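Local coordinates for probable quinone reductase Qor (NADPH:quinone reductase) (Zeta-crystallin homolog protein) (Mycobacterium tuberculosis, PDB 4RVU), which binds NADPH and probably passes electrons from it to quinones, as a zeta-crystallin-like member of the medium-chain dehydrogenase/reductase superfamily, at residues A[133-138]-A[274-279]; A[139-144]-A[219-224]. All blocks are in the same frame, centred on the assembly; numbering follows the deposited sequence.

Contact 1. Residues A[133-138]-A[274-279]. With NDP (NADPH dihydro-nicotinamide-adenine-dinucleotide phosphate), chain E.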
loop_
_atom_site.group_PDB
_atom_site.type_symbol
_atom_site.label_atom_id
_atom_site.label_comp_id
_atom_site.label_asym_id
_atom_site.label_seq_id
_atom_site.Cartn_x
_atom_site.Cartn_y
_atom_site.Cartn_z
ATOM N N ALA A 133 8.512 -9.184 -12.704
ATOM C CA ALA A 133 8.527 -7.859 -13.322
ATOM C C ALA A 133 7.150 -7.515 -13.889
ATOM O O ALA A 133 6.679 -6.385 -13.744
ATOM C CB ALA A 133 9.606 -7.770 -14.404
ATOM N N HIS A 134 6.486 -8.490 -14.506
ATOM C CA HIS A 134 5.159 -8.242 -15.065
ATOM C C HIS A 134 4.184 -7.777 -13.989
ATOM O O HIS A 134 3.533 -6.740 -14.144
ATOM C CB HIS A 134 4.589 -9.485 -15.748
ATOM C CG HIS A 134 3.274 -9.247 -16.420
ATOM N ND1 HIS A 134 2.067 -9.328 -15.752
ATOM C CD2 HIS A 134 2.973 -8.902 -17.696
ATOM C CE1 HIS A 134 1.084 -9.061 -16.593
ATOM N NE2 HIS A 134 1.607 -8.797 -17.779
ATOM N N TYR A 135 4.063 -8.538 -12.904
ATOM C CA TYR A 135 3.062 -8.173 -11.901
ATOM C C TYR A 135 3.434 -6.855 -11.216
ATOM O O TYR A 135 2.560 -6.060 -10.846
ATOM C CB TYR A 135 2.750 -9.333 -10.918
ATOM C CG TYR A 135 3.671 -9.536 -9.713
ATOM C CD1 TYR A 135 3.722 -8.599 -8.681
ATOM C CD2 TYR A 135 4.416 -10.708 -9.572
ATOM C CE1 TYR A 135 4.528 -8.782 -7.579
ATOM C CE2 TYR A 135 5.223 -10.910 -8.462
ATOM C CZ TYR A 135 5.269 -9.941 -7.470
ATOM O OH TYR A 135 6.060 -10.114 -6.352
ATOM N N LEU A 136 4.733 -6.611 -11.075
ATOM C CA LEU A 136 5.191 -5.364 -10.458
ATOM C C LEU A 136 4.804 -4.150 -11.307
ATOM O O LEU A 136 4.359 -3.134 -10.763
ATOM C CB LEU A 136 6.705 -5.401 -10.209
ATOM C CG LEU A 136 7.207 -6.231 -9.023
ATOM C CD1 LEU A 136 8.738 -6.332 -9.006
ATOM C CD2 LEU A 136 6.676 -5.698 -7.687
ATOM N N LEU A 137 4.958 -4.268 -12.626
ATOM C CA LEU A 137 4.728 -3.157 -13.561
ATOM C C LEU A 137 3.295 -3.039 -14.051
ATOM O O LEU A 137 2.890 -1.983 -14.527
ATOM C CB LEU A 137 5.635 -3.295 -14.780
ATOM C CG LEU A 137 7.122 -3.126 -14.534
ATOM C CD1 LEU A 137 7.890 -3.551 -15.770
ATOM C CD2 LEU A 137 7.425 -1.683 -14.201
ATOM N N LYS A 138 2.535 -4.125 -13.971
ATOM C CA LYS A 138 1.186 -4.129 -14.535
ATOM C C LYS A 138 0.084 -4.183 -13.482
ATOM O O LYS A 138 -1.051 -3.795 -13.758
ATOM C CB LYS A 138 1.013 -5.301 -15.515
ATOM C CG LYS A 138 1.869 -5.209 -16.775
ATOM C CD LYS A 138 1.272 -4.223 -17.774
ATOM C CE LYS A 138 2.125 -4.106 -19.043
ATOM N NZ LYS A 138 2.234 -5.373 -19.765
ATOM N N PHE A 274 3.208 -15.655 -5.509
ATOM C CA PHE A 274 2.085 -16.539 -5.207
ATOM C C PHE A 274 0.718 -15.865 -5.420
ATOM O O PHE A 274 -0.207 -16.478 -5.967
ATOM C CB PHE A 274 2.214 -17.069 -3.777
ATOM C CG PHE A 274 1.076 -17.949 -3.357
ATOM C CD1 PHE A 274 1.028 -19.277 -3.750
ATOM C CD2 PHE A 274 0.045 -17.448 -2.568
ATOM C CE1 PHE A 274 -0.027 -20.097 -3.365
ATOM C CE2 PHE A 274 -1.011 -18.261 -2.180
ATOM C CZ PHE A 274 -1.044 -19.589 -2.579
ATOM N N HIS A 275 0.595 -14.599 -5.028
ATOM C CA HIS A 275 -0.695 -13.911 -5.109
ATOM C C HIS A 275 -0.957 -13.296 -6.481
ATOM O O HIS A 275 -1.975 -12.643 -6.682
ATOM C CB HIS A 275 -0.827 -12.836 -4.017
ATOM C CG HIS A 275 -0.718 -13.371 -2.624
ATOM N ND1 HIS A 275 0.307 -13.020 -1.771
ATOM C CD2 HIS A 275 -1.500 -14.237 -1.934
ATOM C CE1 HIS A 275 0.149 -13.641 -0.616
ATOM N NE2 HIS A 275 -0.941 -14.387 -0.689
ATOM N N PHE A 276 -0.044 -13.508 -7.429
ATOM C CA PHE A 276 -0.251 -13.017 -8.786
ATOM C C PHE A 276 -0.216 -14.152 -9.810
ATOM O O PHE A 276 -0.211 -13.911 -11.010
ATOM C CB PHE A 276 0.762 -11.915 -9.134
ATOM C CG PHE A 276 0.731 -10.760 -8.178
ATOM C CD1 PHE A 276 0.007 -9.612 -8.485
ATOM C CD2 PHE A 276 1.380 -10.839 -6.947
ATOM C CE1 PHE A 276 -0.048 -8.543 -7.583
ATOM C CE2 PHE A 276 1.320 -9.786 -6.039
ATOM C CZ PHE A 276 0.613 -8.628 -6.366
ATOM N N THR A 277 -0.228 -15.382 -9.310
ATOM C CA THR A 277 -0.377 -16.586 -10.138
ATOM C C THR A 277 -1.425 -17.491 -9.500
ATOM O O THR A 277 -1.197 -18.697 -9.282
ATOM C CB THR A 277 0.961 -17.338 -10.280
ATOM O OG1 THR A 277 1.535 -17.530 -8.982
ATOM C CG2 THR A 277 1.942 -16.551 -11.123
ATOM N N ARG A 278 -2.589 -16.909 -9.207
ATOM C CA ARG A 278 -3.610 -17.583 -8.408
ATOM C C ARG A 278 -4.438 -18.600 -9.181
ATOM O O ARG A 278 -5.097 -19.444 -8.580
ATOM C CB ARG A 278 -4.540 -16.561 -7.747
ATOM C CG ARG A 278 -3.803 -15.590 -6.837
ATOM C CD ARG A 278 -4.619 -14.308 -6.551
ATOM N NE ARG A 278 -5.932 -14.527 -5.938
ATOM C CZ ARG A 278 -6.150 -15.173 -4.794
ATOM N NH1 ARG A 278 -5.139 -15.721 -4.120
ATOM N NH2 ARG A 278 -7.389 -15.293 -4.324
ATOM N N THR A 279 -4.429 -18.504 -10.506
ATOM C CA THR A 279 -5.138 -19.454 -11.353
ATOM C C THR A 279 -4.266 -19.746 -12.563
ATOM O O THR A 279 -3.330 -18.993 -12.853
ATOM C CB THR A 279 -6.485 -18.895 -11.849
ATOM O OG1 THR A 279 -6.264 -17.704 -12.611
ATOM C CG2 THR A 279 -7.425 -18.584 -10.678
HETATM P PA NDP E . 19.394 -10.437 -8.063
HETATM O O1A NDP E . 19.904 -11.067 -9.328
HETATM O O2A NDP E . 18.787 -9.065 -8.113
HETATM O O5B NDP E . 20.579 -10.436 -6.977
HETATM C C5B NDP E . 20.470 -9.649 -5.796
HETATM C C4B NDP E . 21.127 -8.306 -6.067
HETATM O O4B NDP E . 20.809 -7.359 -5.047
HETATM C C3B NDP E . 22.641 -8.419 -6.065
HETATM O O3B NDP E . 23.150 -8.752 -7.357
HETATM C C2B NDP E . 23.091 -7.043 -5.616
HETATM O O2B NDP E . 23.413 -6.228 -6.734
HETATM C C1B NDP E . 21.903 -6.461 -4.866
HETATM N N9A NDP E . 22.287 -6.365 -3.439
HETATM C C8A NDP E . 22.347 -5.236 -2.715
HETATM N N7A NDP E . 22.754 -5.491 -1.449
HETATM C C5A NDP E . 22.972 -6.812 -1.353
HETATM C C6A NDP E . 23.419 -7.745 -0.294
HETATM N N6A NDP E . 23.719 -7.296 0.944
HETATM N N1A NDP E . 23.517 -9.054 -0.608
HETATM C C2A NDP E . 23.220 -9.507 -1.839
HETATM N N3A NDP E . 22.811 -8.719 -2.845
HETATM C C4A NDP E . 22.668 -7.385 -2.670
HETATM O O3 NDP E . 18.349 -11.449 -7.390
HETATM P PN NDP E . 16.974 -11.852 -8.112
HETATM O O1N NDP E . 16.881 -11.117 -9.423
HETATM O O2N NDP E . 16.856 -13.352 -8.062
HETATM O O5D NDP E . 15.874 -11.236 -7.117
HETATM C C5D NDP E . 15.847 -9.838 -6.844
HETATM C C4D NDP E . 15.132 -9.585 -5.526
HETATM O O4D NDP E . 13.726 -9.742 -5.700
HETATM C C3D NDP E . 15.548 -10.594 -4.475
HETATM O O3D NDP E . 15.624 -9.921 -3.220
HETATM C C2D NDP E . 14.418 -11.599 -4.435
HETATM O O2D NDP E . 14.276 -12.135 -3.118
HETATM C C1D NDP E . 13.218 -10.756 -4.832
HETATM N N1N NDP E . 12.168 -11.490 -5.539
HETATM C C2N NDP E . 10.909 -11.359 -5.113
HETATM C C3N NDP E . 9.850 -12.004 -5.734
HETATM C C7N NDP E . 8.463 -11.816 -5.197
HETATM O O7N NDP E . 7.525 -12.329 -5.781
HETATM N N7N NDP E . 8.296 -11.084 -4.097
HETATM C C4N NDP E . 10.077 -12.886 -6.940
HETATM C C5N NDP E . 11.487 -12.935 -7.309
HETATM C C6N NDP E . 12.464 -12.240 -6.606
HETATM P P2B NDP E . 24.229 -4.855 -6.543
HETATM O O1X NDP E . 24.246 -4.641 -5.056
HETATM O O2X NDP E . 25.579 -5.140 -7.136
HETATM O O3X NDP E . 23.436 -3.842 -7.316
#

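Contact 2. Residues A[139-144]-A[219-224]. With NDP (NADPH dihydro-nicotinamide-adenine-dinucleotide phosphate), chain E.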
loop_
_atom_site.group_PDB
_atom_site.type_symbol
_atom_site.label_atom_id
_atom_site.label_comp_id
_atom_site.label_asym_id
_atom_site.label_seq_id
_atom_site.Cartn_x
_atom_site.Cartn_y
_atom_site.Cartn_z
ATOM N N SER A 139 0.418 -4.657 -12.282
ATOM C CA SER A 139 -0.589 -4.938 -11.251
ATOM C C SER A 139 -0.344 -4.226 -9.926
ATOM O O SER A 139 -1.254 -3.595 -9.373
ATOM C CB SER A 139 -0.699 -6.453 -11.009
ATOM O OG SER A 139 -1.084 -7.122 -12.196
ATOM N N VAL A 140 0.867 -4.348 -9.392
ATOM C CA VAL A 140 1.183 -3.692 -8.115
ATOM C C VAL A 140 1.158 -2.165 -8.243
ATOM O O VAL A 140 0.465 -1.470 -7.484
ATOM C CB VAL A 140 2.522 -4.195 -7.531
ATOM C CG1 VAL A 140 2.961 -3.313 -6.371
ATOM C CG2 VAL A 140 2.383 -5.648 -7.073
ATOM N N TYR A 141 1.913 -1.643 -9.196
ATOM C CA TYR A 141 1.768 -0.258 -9.602
ATOM C C TYR A 141 1.759 -0.246 -11.118
ATOM O O TYR A 141 2.778 -0.516 -11.742
ATOM C CB TYR A 141 2.896 0.645 -9.060
ATOM C CG TYR A 141 2.788 2.023 -9.679
ATOM C CD1 TYR A 141 1.773 2.890 -9.298
ATOM C CD2 TYR A 141 3.634 2.418 -10.704
ATOM C CE1 TYR A 141 1.628 4.143 -9.894
ATOM C CE2 TYR A 141 3.498 3.654 -11.305
ATOM C CZ TYR A 141 2.492 4.508 -10.899
ATOM O OH TYR A 141 2.359 5.736 -11.504
ATOM N N PRO A 142 0.605 0.068 -11.722
ATOM C CA PRO A 142 0.519 0.025 -13.183
ATOM C C PRO A 142 1.199 1.242 -13.801
ATOM O O PRO A 142 0.583 2.311 -13.885
ATOM C CB PRO A 142 -0.996 0.055 -13.458
ATOM C CG PRO A 142 -1.681 0.186 -12.079
ATOM C CD PRO A 142 -0.628 0.590 -11.104
ATOM N N VAL A 143 2.445 1.073 -14.242
ATOM C CA VAL A 143 3.206 2.195 -14.779
ATOM C C VAL A 143 2.523 2.755 -16.018
ATOM O O VAL A 143 1.866 2.023 -16.764
ATOM C CB VAL A 143 4.666 1.821 -15.089
ATOM C CG1 VAL A 143 5.419 1.424 -13.795
ATOM C CG2 VAL A 143 4.733 0.704 -16.142
ATOM N N LYS A 144 2.663 4.061 -16.223
ATOM C CA LYS A 144 2.126 4.700 -17.414
ATOM C C LYS A 144 3.229 5.529 -18.053
ATOM O O LYS A 144 4.209 5.896 -17.391
ATOM C CB LYS A 144 0.931 5.576 -17.048
ATOM C CG LYS A 144 1.246 6.574 -15.965
ATOM C CD LYS A 144 -0.001 7.327 -15.512
ATOM C CE LYS A 144 0.362 8.455 -14.548
ATOM N NZ LYS A 144 0.944 7.942 -13.276
ATOM N N ALA A 219 6.835 5.420 -8.288
ATOM C CA ALA A 219 6.934 4.131 -7.605
ATOM C C ALA A 219 8.391 3.759 -7.366
ATOM O O ALA A 219 9.266 4.112 -8.157
ATOM C CB ALA A 219 6.242 3.048 -8.412
ATOM N N VAL A 220 8.648 3.044 -6.280
ATOM C CA VAL A 220 9.960 2.438 -6.074
ATOM C C VAL A 220 9.791 0.932 -6.087
ATOM O O VAL A 220 8.923 0.399 -5.398
ATOM C CB VAL A 220 10.557 2.818 -4.712
ATOM C CG1 VAL A 220 11.861 2.040 -4.475
ATOM C CG2 VAL A 220 10.799 4.317 -4.637
ATOM N N TYR A 221 10.607 0.244 -6.875
ATOM C CA TYR A 221 10.653 -1.204 -6.814
ATOM C C TYR A 221 11.905 -1.600 -6.051
ATOM O O TYR A 221 13.015 -1.512 -6.578
ATOM C CB TYR A 221 10.628 -1.791 -8.227
ATOM C CG TYR A 221 9.333 -1.475 -8.949
ATOM C CD1 TYR A 221 8.157 -2.148 -8.627
ATOM C CD2 TYR A 221 9.283 -0.499 -9.934
ATOM C CE1 TYR A 221 6.957 -1.856 -9.278
ATOM C CE2 TYR A 221 8.092 -0.208 -10.601
ATOM C CZ TYR A 221 6.941 -0.892 -10.269
ATOM O OH TYR A 221 5.770 -0.594 -10.938
ATOM N N ASP A 222 11.717 -2.006 -4.797
ATOM C CA ASP A 222 12.828 -2.275 -3.882
ATOM C C ASP A 222 12.927 -3.763 -3.572
ATOM O O ASP A 222 12.091 -4.327 -2.848
ATOM C CB ASP A 222 12.659 -1.439 -2.598
ATOM C CG ASP A 222 13.844 -1.556 -1.643
ATOM O OD1 ASP A 222 14.455 -2.638 -1.535
ATOM O OD2 ASP A 222 14.153 -0.555 -0.960
ATOM N N GLY A 223 13.947 -4.408 -4.134
ATOM C CA GLY A 223 14.177 -5.826 -3.888
ATOM C C GLY A 223 15.374 -6.059 -2.981
ATOM O O GLY A 223 15.842 -7.189 -2.821
ATOM N N VAL A 224 15.861 -4.978 -2.379
ATOM C CA VAL A 224 17.085 -5.011 -1.585
ATOM C C VAL A 224 16.780 -4.991 -0.083
ATOM O O VAL A 224 17.456 -5.653 0.712
ATOM C CB VAL A 224 17.996 -3.837 -1.981
ATOM C CG1 VAL A 224 19.181 -3.719 -1.032
ATOM C CG2 VAL A 224 18.471 -4.012 -3.428
HETATM P PA NDP E . 19.394 -10.437 -8.063
HETATM O O1A NDP E . 19.904 -11.067 -9.328
HETATM O O2A NDP E . 18.787 -9.065 -8.113
HETATM O O5B NDP E . 20.579 -10.436 -6.977
HETATM C C5B NDP E . 20.470 -9.649 -5.796
HETATM C C4B NDP E . 21.127 -8.306 -6.067
HETATM O O4B NDP E . 20.809 -7.359 -5.047
HETATM C C3B NDP E . 22.641 -8.419 -6.065
HETATM O O3B NDP E . 23.150 -8.752 -7.357
HETATM C C2B NDP E . 23.091 -7.043 -5.616
HETATM O O2B NDP E . 23.413 -6.228 -6.734
HETATM C C1B NDP E . 21.903 -6.461 -4.866
HETATM N N9A NDP E . 22.287 -6.365 -3.439
HETATM C C8A NDP E . 22.347 -5.236 -2.715
HETATM N N7A NDP E . 22.754 -5.491 -1.449
HETATM C C5A NDP E . 22.972 -6.812 -1.353
HETATM C C6A NDP E . 23.419 -7.745 -0.294
HETATM N N6A NDP E . 23.719 -7.296 0.944
HETATM N N1A NDP E . 23.517 -9.054 -0.608
HETATM C C2A NDP E . 23.220 -9.507 -1.839
HETATM N N3A NDP E . 22.811 -8.719 -2.845
HETATM C C4A NDP E . 22.668 -7.385 -2.670
HETATM O O3 NDP E . 18.349 -11.449 -7.390
HETATM P PN NDP E . 16.974 -11.852 -8.112
HETATM O O1N NDP E . 16.881 -11.117 -9.423
HETATM O O2N NDP E . 16.856 -13.352 -8.062
HETATM O O5D NDP E . 15.874 -11.236 -7.117
HETATM C C5D NDP E . 15.847 -9.838 -6.844
HETATM C C4D NDP E . 15.132 -9.585 -5.526
HETATM O O4D NDP E . 13.726 -9.742 -5.700
HETATM C C3D NDP E . 15.548 -10.594 -4.475
HETATM O O3D NDP E . 15.624 -9.921 -3.220
HETATM C C2D NDP E . 14.418 -11.599 -4.435
HETATM O O2D NDP E . 14.276 -12.135 -3.118
HETATM C C1D NDP E . 13.218 -10.756 -4.832
HETATM N N1N NDP E . 12.168 -11.490 -5.539
HETATM C C2N NDP E . 10.909 -11.359 -5.113
HETATM C C3N NDP E . 9.850 -12.004 -5.734
HETATM C C7N NDP E . 8.463 -11.816 -5.197
HETATM O O7N NDP E . 7.525 -12.329 -5.781
HETATM N N7N NDP E . 8.296 -11.084 -4.097
HETATM C C4N NDP E . 10.077 -12.886 -6.940
HETATM C C5N NDP E . 11.487 -12.935 -7.309
HETATM C C6N NDP E . 12.464 -12.240 -6.606
HETATM P P2B NDP E . 24.229 -4.855 -6.543
HETATM O O1X NDP E . 24.246 -4.641 -5.056
HETATM O O2X NDP E . 25.579 -5.140 -7.136
HETATM O O3X NDP E . 23.436 -3.842 -7.316
#

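Contact 1. Residues A[133-138]-A[274-279]
At the nicotinamide end of the NADPH pocket, Tyr-135 from helix 120-140 lies flat against Phe-276 from the loop that precedes helix 280-295. The two rings form an offset stack, planes at 5° and centroids 4.0 Å apart. CD2 of Phe-276 sits over the centre of the tyrosine ring, and CD1 of Tyr-135 over the centre of the phenylalanine ring. The closest pair is CG of Tyr-135 and CG of Phe-276 at 3.5 Å, although the two side chains run across each other at about a right angle. With chi1 of Tyr-135 at 84°, CG lies between the backbone N and the carbonyl carbon, which lays the ring against Phe-276 with OH reaching the cofactor. Within this Rossmann-type cofactor domain the stacked tyrosine also does polar work: OH of Tyr-135 donates a hydrogen bond to the carboxamide oxygen O7N of the cofactor (2.7 Å), and O7N lies at the ring edge, near its plane. Stacked flat on one face, Phe-276 would hinder rotation of the Tyr-135 ring about its CB-CG bond. Pro-271 and Leu-273 also pack on Tyr-135, and Leu-273 N binds the cofactor as well; Arg-239 of the second subunit packs against Phe-276.

Contact 2. Residues A[139-144]-A[219-224]
Strand 217-222, in the parallel sheet of the Rossmann-type domain, meets the turn that leaves helix 120-140, and Tyr-221 and Ala-219 supply its side of the contact. The tight part gathers round OH of Tyr-221. Backbone O of Tyr-141 comes within 3.1 Å of OH of Tyr-221, close to the plane of that ring at its edge, yet the two are not hydrogen-bonded; the bond of this hydroxyl goes to Leu-136 O, in the last turns of helix 120-140. CG1 of Val-143 also reaches OH of Tyr-221, at 3.5 Å. Tyr-141 and Tyr-221 cross at about a right angle, with the hydroxyl of Tyr-221 near the plane of the Tyr-141 ring, 3.6 Å from CB of Tyr-141. Beside this, CB of Ala-219 touches CD2 of Tyr-141 at 3.5 Å. With chi1 at 172°, CG of Tyr-141 points away from the backbone N, which brings CD2 against the Ala-219 methyl.

The looser side lies toward solvent, where Pro-142 and Lys-144 are exposed. There OH of Tyr-141 bonds to Asp-147, while NZ of Lys-144 makes a salt bridge to the same aspartate and a weak hydrogen bond to OH of Tyr-141. Past the strand, OD1 of Asp-222 accepts from Val-224 N in an Asx turn, and the cofactor ribose hydroxyl O3D donates to O of Gly-223 at 2.8 Å.

Going from the N terminus, the chain enters helix 120-140, whose last turns supply 133-138 for contact 1, and whose end and exit loop supply 139-144 for contact 2. It next runs through strands of the parallel sheet and the helices between them to strand 217-222, where contact 2 closes the shorter loop. Continuing past strands 240-244 and 267-269, it reaches 274-279, and contact 1 closes the longer loop, which encloses that of contact 2. The two therefore nest without crossing. They also touch: CZ of Phe-276 packs on CG2 of Val-140. Together they tie one helix end to the sheet and to the loop beside the cofactor.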